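Local coordinates for VP5 (Halorubrum pleomorphic virus 2, PDB 6QGI), which probably mediates fusion of the viral envelope with the membrane of its haloarchaeal host, as an envelope protein of a pleomorphic virus, at residues Gln63-Gly68 / Leu293-Asp298; Ser104-Val109 / Asp236-Asn241; Gly326-Gly331 / Thr460-Ser465. All blocks are in the same frame, centred on the assembly; numbering follows the deposited sequence.

Interaction 1: Gln63-Gly68 / Leu293-Asp298; sequences QNILDG and LNVPVD
Leu-293, the first residue past helix 285-292, meets the start of helix 66-86 with both its backbone and its side chain. Its carbonyl O lies 3.0 Å from Gly-68 CA, and the CA atoms of Leu-293 and Gly-68 are 4.3 Å apart. The alpha carbon of Gly-68 faces the Leu-293 carbonyl directly, backbone against backbone. The side chain of Leu-293 points at the first turn of helix 66-86. Its CG stands anti to the carbonyl carbon (chi1 -77°) and is thereby carried beside the residue's own backbone N. Beyond CG the two methyls have different partners. CD2 rests on the peptide group that follows Gly-68, 3.7 Å from Gly-68 C, and also lies 3.9 Å from Ile-65 O, while CD1 meets the Ile-65 methyl CD1 at 4.3 Å. Leu-20 and Val-69 pack on the same leucine from outside the two segments. Asn-294 then takes a positive phi (51°) as the C-prime residue of a Schellman motif ending helix 285-292: its own N bonds back to Ile-291 O, and Val-295 N to Leu-290 O. This turn redirects the chain away from the helix and toward strand 297-299. Val-295 packs on Leu-290 of the helix just ended and keeps one methyl on the contact, CG2, at 4.5 Å from CG2 of Ile-65, a buried side chain that also has Val-16 as an apolar neighbour.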
ATOM      1  N   GLN A  63      -0.895   1.015   8.188  1.00 29.36           N
ATOM      2  CA  GLN A  63      -1.635   1.491   9.362  1.00 29.79           C
ATOM      3  C   GLN A  63      -0.796   2.474  10.159  1.00 33.67           C
ATOM      4  O   GLN A  63      -1.331   3.206  10.999  1.00 34.49           O
ATOM      5  CB  GLN A  63      -2.054   0.322  10.280  1.00 31.65           C
ATOM      6  CG  GLN A  63      -2.337  -1.002   9.572  1.00 50.35           C
ATOM      7  CD  GLN A  63      -1.114  -1.873   9.399  1.00 74.76           C
ATOM      8  OE1 GLN A  63       0.032  -1.411   9.422  1.00 71.11           O
ATOM      9  NE2 GLN A  63      -1.339  -3.166   9.224  1.00 69.83           N
ATOM     10  N   ASN A  64       0.522   2.492   9.899  1.00 28.94           N
ATOM     11  CA  ASN A  64       1.493   3.317  10.616  1.00 28.25           C
ATOM     12  C   ASN A  64       1.769   4.667   9.946  1.00 30.76           C
ATOM     13  O   ASN A  64       2.679   5.382  10.382  1.00 31.32           O
ATOM     14  CB  ASN A  64       2.795   2.539  10.794  1.00 26.70           C
ATOM     15  CG  ASN A  64       2.647   1.339  11.688  1.00 43.28           C
ATOM     16  OD1 ASN A  64       2.054   1.403  12.774  1.00 38.05           O
ATOM     17  ND2 ASN A  64       3.191   0.212  11.252  1.00 33.00           N
ATOM     18  N   ILE A  65       0.971   5.040   8.930  1.00 25.40           N
ATOM     19  CA  ILE A  65       1.099   6.331   8.235  1.00 25.10           C
ATOM     20  C   ILE A  65       0.105   7.345   8.842  1.00 29.23           C
ATOM     21  O   ILE A  65       0.119   8.516   8.458  1.00 28.86           O
ATOM     22  CB  ILE A  65       0.932   6.209   6.685  1.00 28.01           C
ATOM     23  CG1 ILE A  65      -0.452   5.632   6.294  1.00 27.77           C
ATOM     24  CG2 ILE A  65       2.095   5.420   6.052  1.00 29.10           C
ATOM     25  CD1 ILE A  65      -0.952   5.976   4.979  1.00 34.70           C
ATOM     26  N   LEU A  66      -0.742   6.890   9.797  1.00 26.33           N
ATOM     27  CA  LEU A  66      -1.759   7.696  10.473  1.00 26.73           C
ATOM     28  C   LEU A  66      -1.141   8.746  11.398  1.00 33.49           C
ATOM     29  O   LEU A  66      -1.792   9.758  11.674  1.00 33.42           O
ATOM     30  CB  LEU A  66      -2.768   6.828  11.234  1.00 26.57           C
ATOM     31  CG  LEU A  66      -3.747   6.030  10.368  1.00 30.76           C
ATOM     32  CD1 LEU A  66      -4.368   4.906  11.156  1.00 30.98           C
ATOM     33  CD2 LEU A  66      -4.835   6.917   9.767  1.00 32.90           C
ATOM     34  N   ASP A  67       0.126   8.542  11.833  1.00 31.84           N
ATOM     35  CA  ASP A  67       0.871   9.538  12.618  1.00 32.69           C
ATOM     36  C   ASP A  67       1.096  10.768  11.727  1.00 35.74           C
ATOM     37  O   ASP A  67       1.048  11.905  12.204  1.00 36.66           O
ATOM     38  CB  ASP A  67       2.207   8.965  13.138  1.00 35.50           C
ATOM     39  CG  ASP A  67       2.229   8.588  14.614  1.00 52.09           C
ATOM     40  OD1 ASP A  67       1.580   9.296  15.422  1.00 54.09           O
ATOM     41  OD2 ASP A  67       2.919   7.604  14.965  1.00 59.58           O
ATOM     42  N   GLY A  68       1.274  10.510  10.428  1.00 30.00           N
ATOM     43  CA  GLY A  68       1.413  11.523   9.393  1.00 28.98           C
ATOM     44  C   GLY A  68       0.104  12.225   9.099  1.00 30.36           C
ATOM     45  O   GLY A  68       0.111  13.386   8.689  1.00 30.44           O
ATOM     46  N   LEU A 293       3.407  13.062   4.286  1.00 28.92           N
ATOM     47  CA  LEU A 293       2.892  12.433   5.505  1.00 28.48           C
ATOM     48  C   LEU A 293       3.972  12.397   6.593  1.00 33.45           C
ATOM     49  O   LEU A 293       3.778  11.780   7.638  1.00 32.84           O
ATOM     50  CB  LEU A 293       2.347  11.025   5.216  1.00 27.75           C
ATOM     51  CG  LEU A 293       0.975  10.982   4.542  1.00 31.64           C
ATOM     52  CD1 LEU A 293       0.801   9.715   3.741  1.00 31.34           C
ATOM     53  CD2 LEU A 293      -0.156  11.164   5.554  1.00 33.07           C
ATOM     54  N   ASN A 294       5.102  13.095   6.350  1.00 31.24           N
ATOM     55  CA  ASN A 294       6.239  13.263   7.256  1.00 31.71           C
ATOM     56  C   ASN A 294       6.758  11.921   7.828  1.00 35.99           C
ATOM     57  O   ASN A 294       6.992  11.778   9.035  1.00 36.85           O
ATOM     58  CB  ASN A 294       5.877  14.244   8.374  1.00 31.02           C
ATOM     59  CG  ASN A 294       7.064  14.798   9.101  1.00 40.65           C
ATOM     60  OD1 ASN A 294       8.053  15.227   8.493  1.00 32.82           O
ATOM     61  ND2 ASN A 294       6.984  14.789  10.424  1.00 28.04           N
ATOM     62  N   VAL A 295       6.959  10.949   6.939  1.00 31.21           N
ATOM     63  CA  VAL A 295       7.481   9.639   7.312  1.00 30.34           C
ATOM     64  C   VAL A 295       9.016   9.745   7.238  1.00 33.61           C
ATOM     65  O   VAL A 295       9.511  10.158   6.191  1.00 33.24           O
ATOM     66  CB  VAL A 295       6.882   8.520   6.406  1.00 33.29           C
ATOM     67  CG1 VAL A 295       7.552   7.173   6.649  1.00 32.96           C
ATOM     68  CG2 VAL A 295       5.370   8.408   6.598  1.00 32.37           C
ATOM     69  N   PRO A 296       9.783   9.451   8.326  1.00 29.99           N
ATOM     70  CA  PRO A 296      11.259   9.568   8.248  1.00 30.52           C
ATOM     71  C   PRO A 296      11.830   8.893   6.997  1.00 34.77           C
ATOM     72  O   PRO A 296      11.439   7.769   6.670  1.00 34.34           O
ATOM     73  CB  PRO A 296      11.740   8.888   9.528  1.00 32.28           C
ATOM     74  CG  PRO A 296      10.611   9.051  10.476  1.00 36.11           C
ATOM     75  CD  PRO A 296       9.350   9.008   9.668  1.00 30.95           C
ATOM     76  N   VAL A 297      12.666   9.627   6.242  1.00 31.50           N
ATOM     77  CA  VAL A 297      13.226   9.162   4.971  1.00 31.47           C
ATOM     78  C   VAL A 297      14.738   9.408   4.904  1.00 35.72           C
ATOM     79  O   VAL A 297      15.238  10.380   5.473  1.00 36.18           O
ATOM     80  CB  VAL A 297      12.513   9.873   3.767  1.00 35.72           C
ATOM     81  CG1 VAL A 297      13.212   9.597   2.445  1.00 36.52           C
ATOM     82  CG2 VAL A 297      11.044   9.484   3.656  1.00 34.49           C
ATOM     83  N   ASP A 298      15.448   8.540   4.163  1.00 31.53           N
ATOM     84  CA  ASP A 298      16.856   8.698   3.845  1.00 32.22           C
ATOM     85  C   ASP A 298      16.959   8.854   2.330  1.00 36.68           C
ATOM     86  O   ASP A 298      17.138   7.876   1.596  1.00 36.41           O
ATOM     87  CB  ASP A 298      17.732   7.552   4.378  1.00 34.12           C
ATOM     88  CG  ASP A 298      19.236   7.784   4.247  1.00 44.53           C
ATOM     89  OD1 ASP A 298      19.648   8.607   3.396  1.00 45.50           O
ATOM     90  OD2 ASP A 298      19.996   7.148   4.991  1.00 50.77           O
TER

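Interaction 2: Ser104-Val109 / Asp236-Asn241; sequences SYLTTV and DTVLQN
Leu-106 of helix 91-133 reaches across to Val-238 and Leu-239 of helix 225-253, and the contact between the segments is entirely apolar. Its beta carbon points at the opposing helix, and CG lies anti to the carbonyl carbon (chi1 -66°), beside the backbone N; the fork at CG then parts the two methyls. CD2 meets Val-238 CG1 at 4.3 Å. CD1 goes to Leu-239, where it is modelled too close to the Leu-239 methyl CD1 to be trusted; as modelled, it also lies against the CA-CB end of that residue, 3.7 Å from Leu-239 CB. The Leu-106 and Leu-239 side chains cross obliquely, and Leu-106 CA and Leu-239 CA are 6.9 Å apart. This is side-chain packing between two long helices of the region assigned to the envelope protein N-terminal family. Leu-239 also touches Val-102, Asn-103 and Gln-110 of helix 91-133, and Val-69 of helix 66-86 packs on Leu-106, bringing a third helix to the buried cluster. Polar groups of these segments bond within their own helices or to neighbouring loops: Tyr-105 OH to Ala-19 O, and Thr-107 OG1 to Asp-173 N. Thr-108 OG1 donates to Ser-104 O at 3.1 Å, tilted 17° from the carbonyl plane.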
ATOM      1  N   SER A 104     -12.677  18.641   7.906  1.00 25.56           N
ATOM      2  CA  SER A 104     -12.709  18.628   6.440  1.00 25.36           C
ATOM      3  C   SER A 104     -11.682  17.649   5.872  1.00 29.08           C
ATOM      4  O   SER A 104     -12.005  16.867   4.973  1.00 29.04           O
ATOM      5  CB  SER A 104     -12.457  20.029   5.888  1.00 29.33           C
ATOM      6  OG  SER A 104     -12.733  20.094   4.500  1.00 41.26           O
ATOM      7  N   TYR A 105     -10.452  17.689   6.407  1.00 25.29           N
ATOM      8  CA  TYR A 105      -9.358  16.828   5.985  1.00 24.35           C
ATOM      9  C   TYR A 105      -9.598  15.373   6.438  1.00 30.17           C
ATOM     10  O   TYR A 105      -9.404  14.456   5.632  1.00 30.23           O
ATOM     11  CB  TYR A 105      -8.006  17.370   6.494  1.00 24.28           C
ATOM     12  CG  TYR A 105      -6.878  16.359   6.468  1.00 24.43           C
ATOM     13  CD1 TYR A 105      -6.469  15.771   5.273  1.00 25.36           C
ATOM     14  CD2 TYR A 105      -6.222  15.988   7.634  1.00 24.96           C
ATOM     15  CE1 TYR A 105      -5.445  14.829   5.247  1.00 25.03           C
ATOM     16  CE2 TYR A 105      -5.189  15.056   7.618  1.00 25.04           C
ATOM     17  CZ  TYR A 105      -4.809  14.473   6.424  1.00 30.95           C
ATOM     18  OH  TYR A 105      -3.781  13.565   6.421  1.00 31.62           O
ATOM     19  N   LEU A 106     -10.026  15.162   7.697  1.00 27.46           N
ATOM     20  CA  LEU A 106     -10.266  13.813   8.220  1.00 27.51           C
ATOM     21  C   LEU A 106     -11.509  13.173   7.592  1.00 31.08           C
ATOM     22  O   LEU A 106     -11.554  11.948   7.532  1.00 30.97           O
ATOM     23  CB  LEU A 106     -10.307  13.761   9.761  1.00 28.02           C
ATOM     24  CG  LEU A 106      -8.941  14.082  10.409  1.00 33.06           C
ATOM     25  CD1 LEU A 106      -9.041  14.281  11.849  1.00 34.39           C
ATOM     26  CD2 LEU A 106      -7.934  13.002  10.172  1.00 34.92           C
ATOM     27  N   THR A 107     -12.453  13.972   7.038  1.00 27.17           N
ATOM     28  CA  THR A 107     -13.620  13.442   6.317  1.00 26.65           C
ATOM     29  C   THR A 107     -13.118  12.819   5.013  1.00 29.22           C
ATOM     30  O   THR A 107     -13.547  11.723   4.675  1.00 29.10           O
ATOM     31  CB  THR A 107     -14.693  14.532   6.108  1.00 32.80           C
ATOM     32  OG1 THR A 107     -15.295  14.776   7.370  1.00 31.43           O
ATOM     33  CG2 THR A 107     -15.791  14.129   5.124  1.00 31.72           C
ATOM     34  N   THR A 108     -12.167  13.490   4.327  1.00 24.72           N
ATOM     35  CA  THR A 108     -11.561  13.030   3.074  1.00 23.88           C
ATOM     36  C   THR A 108     -10.762  11.745   3.323  1.00 27.57           C
ATOM     37  O   THR A 108     -10.739  10.886   2.451  1.00 27.49           O
ATOM     38  CB  THR A 108     -10.706  14.143   2.449  1.00 31.31           C
ATOM     39  OG1 THR A 108     -11.503  15.321   2.318  1.00 33.11           O
ATOM     40  CG2 THR A 108     -10.159  13.772   1.084  1.00 28.57           C
ATOM     41  N   VAL A 109     -10.151  11.595   4.515  1.00 24.27           N
ATOM     42  CA  VAL A 109      -9.386  10.395   4.875  1.00 23.60           C
ATOM     43  C   VAL A 109     -10.377   9.268   5.184  1.00 27.85           C
ATOM     44  O   VAL A 109     -10.241   8.188   4.606  1.00 28.35           O
ATOM     45  CB  VAL A 109      -8.367  10.638   6.028  1.00 26.93           C
ATOM     46  CG1 VAL A 109      -7.671   9.346   6.448  1.00 26.04           C
ATOM     47  CG2 VAL A 109      -7.337  11.689   5.633  1.00 26.55           C
ATOM     48  N   ASP A 236      -9.709   7.219  14.333  1.00 31.55           N
ATOM     49  CA  ASP A 236     -10.686   7.821  15.235  1.00 31.99           C
ATOM     50  C   ASP A 236      -9.974   8.457  16.430  1.00 34.61           C
ATOM     51  O   ASP A 236     -10.408   9.505  16.906  1.00 34.46           O
ATOM     52  CB  ASP A 236     -11.715   6.776  15.698  1.00 34.65           C
ATOM     53  CG  ASP A 236     -12.934   7.383  16.358  1.00 50.48           C
ATOM     54  OD1 ASP A 236     -13.731   8.040  15.646  1.00 52.44           O
ATOM     55  OD2 ASP A 236     -13.093   7.204  17.584  1.00 57.71           O
ATOM     56  N   THR A 237      -8.867   7.833  16.891  1.00 29.96           N
ATOM     57  CA  THR A 237      -8.031   8.334  17.988  1.00 29.40           C
ATOM     58  C   THR A 237      -7.375   9.647  17.528  1.00 32.64           C
ATOM     59  O   THR A 237      -7.386  10.626  18.278  1.00 33.45           O
ATOM     60  CB  THR A 237      -7.012   7.260  18.428  1.00 32.05           C
ATOM     61  OG1 THR A 237      -7.717   6.107  18.895  1.00 30.25           O
ATOM     62  CG2 THR A 237      -6.062   7.747  19.515  1.00 28.05           C
ATOM     63  N   VAL A 238      -6.861   9.673  16.277  1.00 27.18           N
ATOM     64  CA  VAL A 238      -6.211  10.831  15.650  1.00 26.20           C
ATOM     65  C   VAL A 238      -7.202  12.009  15.593  1.00 30.00           C
ATOM     66  O   VAL A 238      -6.849  13.105  16.017  1.00 29.74           O
ATOM     67  CB  VAL A 238      -5.618  10.468  14.255  1.00 28.93           C
ATOM     68  CG1 VAL A 238      -5.379  11.703  13.390  1.00 28.91           C
ATOM     69  CG2 VAL A 238      -4.326   9.672  14.404  1.00 28.27           C
ATOM     70  N   LEU A 239      -8.445  11.765  15.125  1.00 26.38           N
ATOM     71  CA  LEU A 239      -9.490  12.783  15.007  1.00 26.25           C
ATOM     72  C   LEU A 239      -9.827  13.403  16.361  1.00 31.69           C
ATOM     73  O   LEU A 239      -9.955  14.622  16.444  1.00 32.93           O
ATOM     74  CB  LEU A 239     -10.751  12.190  14.346  1.00 26.10           C
ATOM     75  CG  LEU A 239     -12.006  13.074  14.241  1.00 30.80           C
ATOM     76  CD1 LEU A 239     -11.779  14.281  13.359  1.00 31.11           C
ATOM     77  CD2 LEU A 239     -13.177  12.287  13.730  1.00 32.43           C
ATOM     78  N   GLN A 240      -9.926  12.578  17.415  1.00 28.04           N
ATOM     79  CA  GLN A 240     -10.239  13.025  18.771  1.00 28.38           C
ATOM     80  C   GLN A 240      -9.060  13.776  19.399  1.00 32.58           C
ATOM     81  O   GLN A 240      -9.278  14.795  20.056  1.00 33.66           O
ATOM     82  CB  GLN A 240     -10.652  11.838  19.659  1.00 29.96           C
ATOM     83  CG  GLN A 240     -11.965  11.149  19.246  1.00 49.77           C
ATOM     84  CD  GLN A 240     -13.181  12.054  19.223  1.00 75.38           C
ATOM     85  OE1 GLN A 240     -13.412  12.871  20.125  1.00 74.92           O
ATOM     86  NE2 GLN A 240     -13.991  11.919  18.185  1.00 66.23           N
ATOM     87  N   ASN A 241      -7.822  13.288  19.185  1.00 27.75           N
ATOM     88  CA  ASN A 241      -6.595  13.884  19.723  1.00 27.20           C
ATOM     89  C   ASN A 241      -6.262  15.219  19.062  1.00 30.21           C
ATOM     90  O   ASN A 241      -5.791  16.116  19.759  1.00 30.55           O
ATOM     91  CB  ASN A 241      -5.398  12.924  19.590  1.00 27.53           C
ATOM     92  CG  ASN A 241      -5.423  11.716  20.507  1.00 49.58           C
ATOM     93  OD1 ASN A 241      -6.291  11.556  21.377  1.00 42.76           O
ATOM     94  ND2 ASN A 241      -4.462  10.821  20.318  1.00 41.84           N
TER

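Interaction 3: Gly326-Gly331 / Thr460-Ser465; sequences GPLESG and TSFDSS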
ATOM      1  N   GLY A 326      15.663   1.758  12.590  1.00 37.50           N
ATOM      2  CA  GLY A 326      16.934   2.228  12.074  1.00 38.18           C
ATOM      3  C   GLY A 326      17.912   2.596  13.175  1.00 43.30           C
ATOM      4  O   GLY A 326      17.583   2.522  14.362  1.00 43.18           O
ATOM      5  N   PRO A 327      19.140   3.005  12.809  1.00 40.67           N
ATOM      6  CA  PRO A 327      19.640   3.162  11.439  1.00 40.45           C
ATOM      7  C   PRO A 327      20.073   1.845  10.803  1.00 42.92           C
ATOM      8  O   PRO A 327      20.817   1.072  11.402  1.00 43.64           O
ATOM      9  CB  PRO A 327      20.828   4.116  11.611  1.00 43.69           C
ATOM     10  CG  PRO A 327      21.346   3.830  12.984  1.00 49.14           C
ATOM     11  CD  PRO A 327      20.149   3.410  13.807  1.00 43.51           C
ATOM     12  N   LEU A 328      19.574   1.591   9.592  1.00 37.26           N
ATOM     13  CA  LEU A 328      19.915   0.426   8.783  1.00 36.66           C
ATOM     14  C   LEU A 328      21.387   0.528   8.404  1.00 40.35           C
ATOM     15  O   LEU A 328      21.872   1.634   8.153  1.00 40.35           O
ATOM     16  CB  LEU A 328      19.006   0.348   7.546  1.00 35.58           C
ATOM     17  CG  LEU A 328      17.498   0.420   7.812  1.00 38.63           C
ATOM     18  CD1 LEU A 328      16.719   0.327   6.539  1.00 38.09           C
ATOM     19  CD2 LEU A 328      17.047  -0.668   8.778  1.00 39.68           C
ATOM     20  N   GLU A 329      22.110  -0.595   8.441  1.00 36.60           N
ATOM     21  CA  GLU A 329      23.553  -0.622   8.212  1.00 37.64           C
ATOM     22  C   GLU A 329      23.955  -1.508   7.027  1.00 41.10           C
ATOM     23  O   GLU A 329      23.290  -2.510   6.741  1.00 39.59           O
ATOM     24  CB  GLU A 329      24.276  -1.100   9.490  1.00 39.84           C
ATOM     25  CG  GLU A 329      23.991  -0.235  10.715  1.00 49.14           C
ATOM     26  CD  GLU A 329      24.187  -0.839  12.096  1.00 70.33           C
ATOM     27  OE1 GLU A 329      24.463  -2.057  12.203  1.00 62.34           O
ATOM     28  OE2 GLU A 329      24.042  -0.081  13.081  1.00 65.57           O
ATOM     29  N   SER A 330      25.067  -1.142   6.360  1.00 38.71           N
ATOM     30  CA  SER A 330      25.635  -1.854   5.211  1.00 38.98           C
ATOM     31  C   SER A 330      26.182  -3.219   5.638  1.00 43.01           C
ATOM     32  O   SER A 330      26.830  -3.327   6.682  1.00 43.44           O
ATOM     33  CB  SER A 330      26.740  -1.022   4.566  1.00 43.84           C
ATOM     34  OG  SER A 330      27.125  -1.540   3.305  1.00 53.25           O
ATOM     35  N   GLY A 331      25.874  -4.245   4.846  1.00 38.89           N
ATOM     36  CA  GLY A 331      26.287  -5.630   5.070  1.00 39.10           C
ATOM     37  C   GLY A 331      25.389  -6.438   5.989  1.00 41.14           C
ATOM     38  O   GLY A 331      25.599  -7.644   6.156  1.00 40.80           O
ATOM     39  N   THR A 460      22.702   4.434   7.687  1.00 40.21           N
ATOM     40  CA  THR A 460      21.647   5.303   7.165  1.00 39.06           C
ATOM     41  C   THR A 460      21.288   6.394   8.187  1.00 42.71           C
ATOM     42  O   THR A 460      21.520   6.220   9.384  1.00 41.99           O
ATOM     43  CB  THR A 460      20.392   4.487   6.790  1.00 46.42           C
ATOM     44  OG1 THR A 460      19.944   3.743   7.921  1.00 47.26           O
ATOM     45  CG2 THR A 460      20.604   3.577   5.590  1.00 44.34           C
ATOM     46  N   SER A 461      20.726   7.518   7.704  1.00 39.50           N
ATOM     47  CA  SER A 461      20.274   8.653   8.515  1.00 39.23           C
ATOM     48  C   SER A 461      18.900   9.093   8.012  1.00 42.53           C
ATOM     49  O   SER A 461      18.779   9.581   6.883  1.00 42.33           O
ATOM     50  CB  SER A 461      21.283   9.799   8.473  1.00 43.57           C
ATOM     51  OG  SER A 461      20.819  10.937   9.181  1.00 50.93           O
ATOM     52  N   PHE A 462      17.863   8.881   8.839  1.00 38.21           N
ATOM     53  CA  PHE A 462      16.477   9.204   8.502  1.00 36.62           C
ATOM     54  C   PHE A 462      16.111  10.614   8.962  1.00 41.11           C
ATOM     55  O   PHE A 462      16.403  11.005  10.092  1.00 41.40           O
ATOM     56  CB  PHE A 462      15.508   8.145   9.076  1.00 36.99           C
ATOM     57  CG  PHE A 462      15.667   6.809   8.386  1.00 37.81           C
ATOM     58  CD1 PHE A 462      15.024   6.550   7.183  1.00 39.96           C
ATOM     59  CD2 PHE A 462      16.513   5.835   8.906  1.00 40.37           C
ATOM     60  CE1 PHE A 462      15.218   5.340   6.517  1.00 40.59           C
ATOM     61  CE2 PHE A 462      16.713   4.628   8.234  1.00 42.84           C
ATOM     62  CZ  PHE A 462      16.069   4.391   7.041  1.00 40.13           C
ATOM     63  N   ASP A 463      15.506  11.384   8.048  1.00 37.27           N
ATOM     64  CA  ASP A 463      15.087  12.762   8.275  1.00 36.98           C
ATOM     65  C   ASP A 463      13.578  12.926   8.148  1.00 38.18           C
ATOM     66  O   ASP A 463      12.939  12.340   7.271  1.00 36.62           O
ATOM     67  CB  ASP A 463      15.783  13.718   7.285  1.00 40.10           C
ATOM     68  CG  ASP A 463      17.258  13.979   7.534  1.00 56.61           C
ATOM     69  OD1 ASP A 463      17.663  14.051   8.721  1.00 58.32           O
ATOM     70  OD2 ASP A 463      18.003  14.153   6.544  1.00 65.17           O
ATOM     71  N   SER A 464      13.028  13.758   9.026  1.00 34.05           N
ATOM     72  CA  SER A 464      11.628  14.150   9.071  1.00 32.79           C
ATOM     73  C   SER A 464      11.533  15.503   9.759  1.00 36.28           C
ATOM     74  O   SER A 464      12.434  15.873  10.515  1.00 37.43           O
ATOM     75  CB  SER A 464      10.773  13.097   9.781  1.00 35.41           C
ATOM     76  OG  SER A 464      10.884  13.132  11.196  1.00 42.37           O
ATOM     77  N   SER A 465      10.463  16.251   9.481  1.00 31.49           N
ATOM     78  CA  SER A 465      10.202  17.531  10.134  1.00 31.31           C
ATOM     79  C   SER A 465       9.673  17.257  11.533  1.00 35.50           C
ATOM     80  O   SER A 465       9.155  16.165  11.786  1.00 34.66           O
ATOM     81  CB  SER A 465       9.205  18.356   9.325  1.00 33.23           C
ATOM     82  OG  SER A 465       9.730  18.692   8.051  1.00 39.65           O
TER
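Leu-328 O takes two hydrogen bonds from Thr-460, one from the backbone and one from the side chain. Thr-460 N approaches nearly along the C=O axis at 3.0 Å, although its N-H is bent at 135°. Thr-460 OG1 comes in the carbonyl plane, on a lone pair of the same oxygen, at 2.9 Å. The hydroxyl stands between its own backbone N and carbonyl carbon (chi1 56°), which places it beside the main chain of Leu-328, with Leu-328 N 2.7 Å from OG1. Next to this polar grip, Pro-327 CB lies 3.1 Å from Thr-460 O; the peptide bond preceding Pro-327 is cis. The leucine tip makes a further apolar contact: Leu-328 CD1 meets Phe-462 CZ at 4.1 Å, at the ring edge and near its plane. Both segments are loops beside the antiparallel strands: the first joins strands 312-320 and 333-334, the second runs from strand 443-450 to the C-terminal helix 476-496. Phe-318 of strand 312-320 packs against both Leu-328 and Phe-462, and Leu-448 of strand 443-450 against Thr-460. Farther out, Tyr-334 OH binds Glu-329 N, and Asp-298 OD2 receives Ser-461 N, holding the backbone just beyond each contact residue.

From the N terminus, the chain passes residues 63-68 into helix 66-86, then helix 91-133 and the first half of interaction 2. That contact closes its loop when helix 225-253 returns at 236-241, and the whole loop lies within the longer one that interaction 1 closes at 293-298. Interaction 3 follows in series, its loop of strands running from 326-331 to 460-465. Interactions 1 and 2 touch where Leu-66 O packs on Val-238 CG2. Interactions 1 and 3 meet through probable hydrogen bonds from Asp-463 N to Val-297 O and from Ser-465 N to Asn-294 OD1. Residues 293-298 therefore link the helical region to the strand-rich one, while interactions 2 and 3 stay about 14 Å apart (nearest atoms).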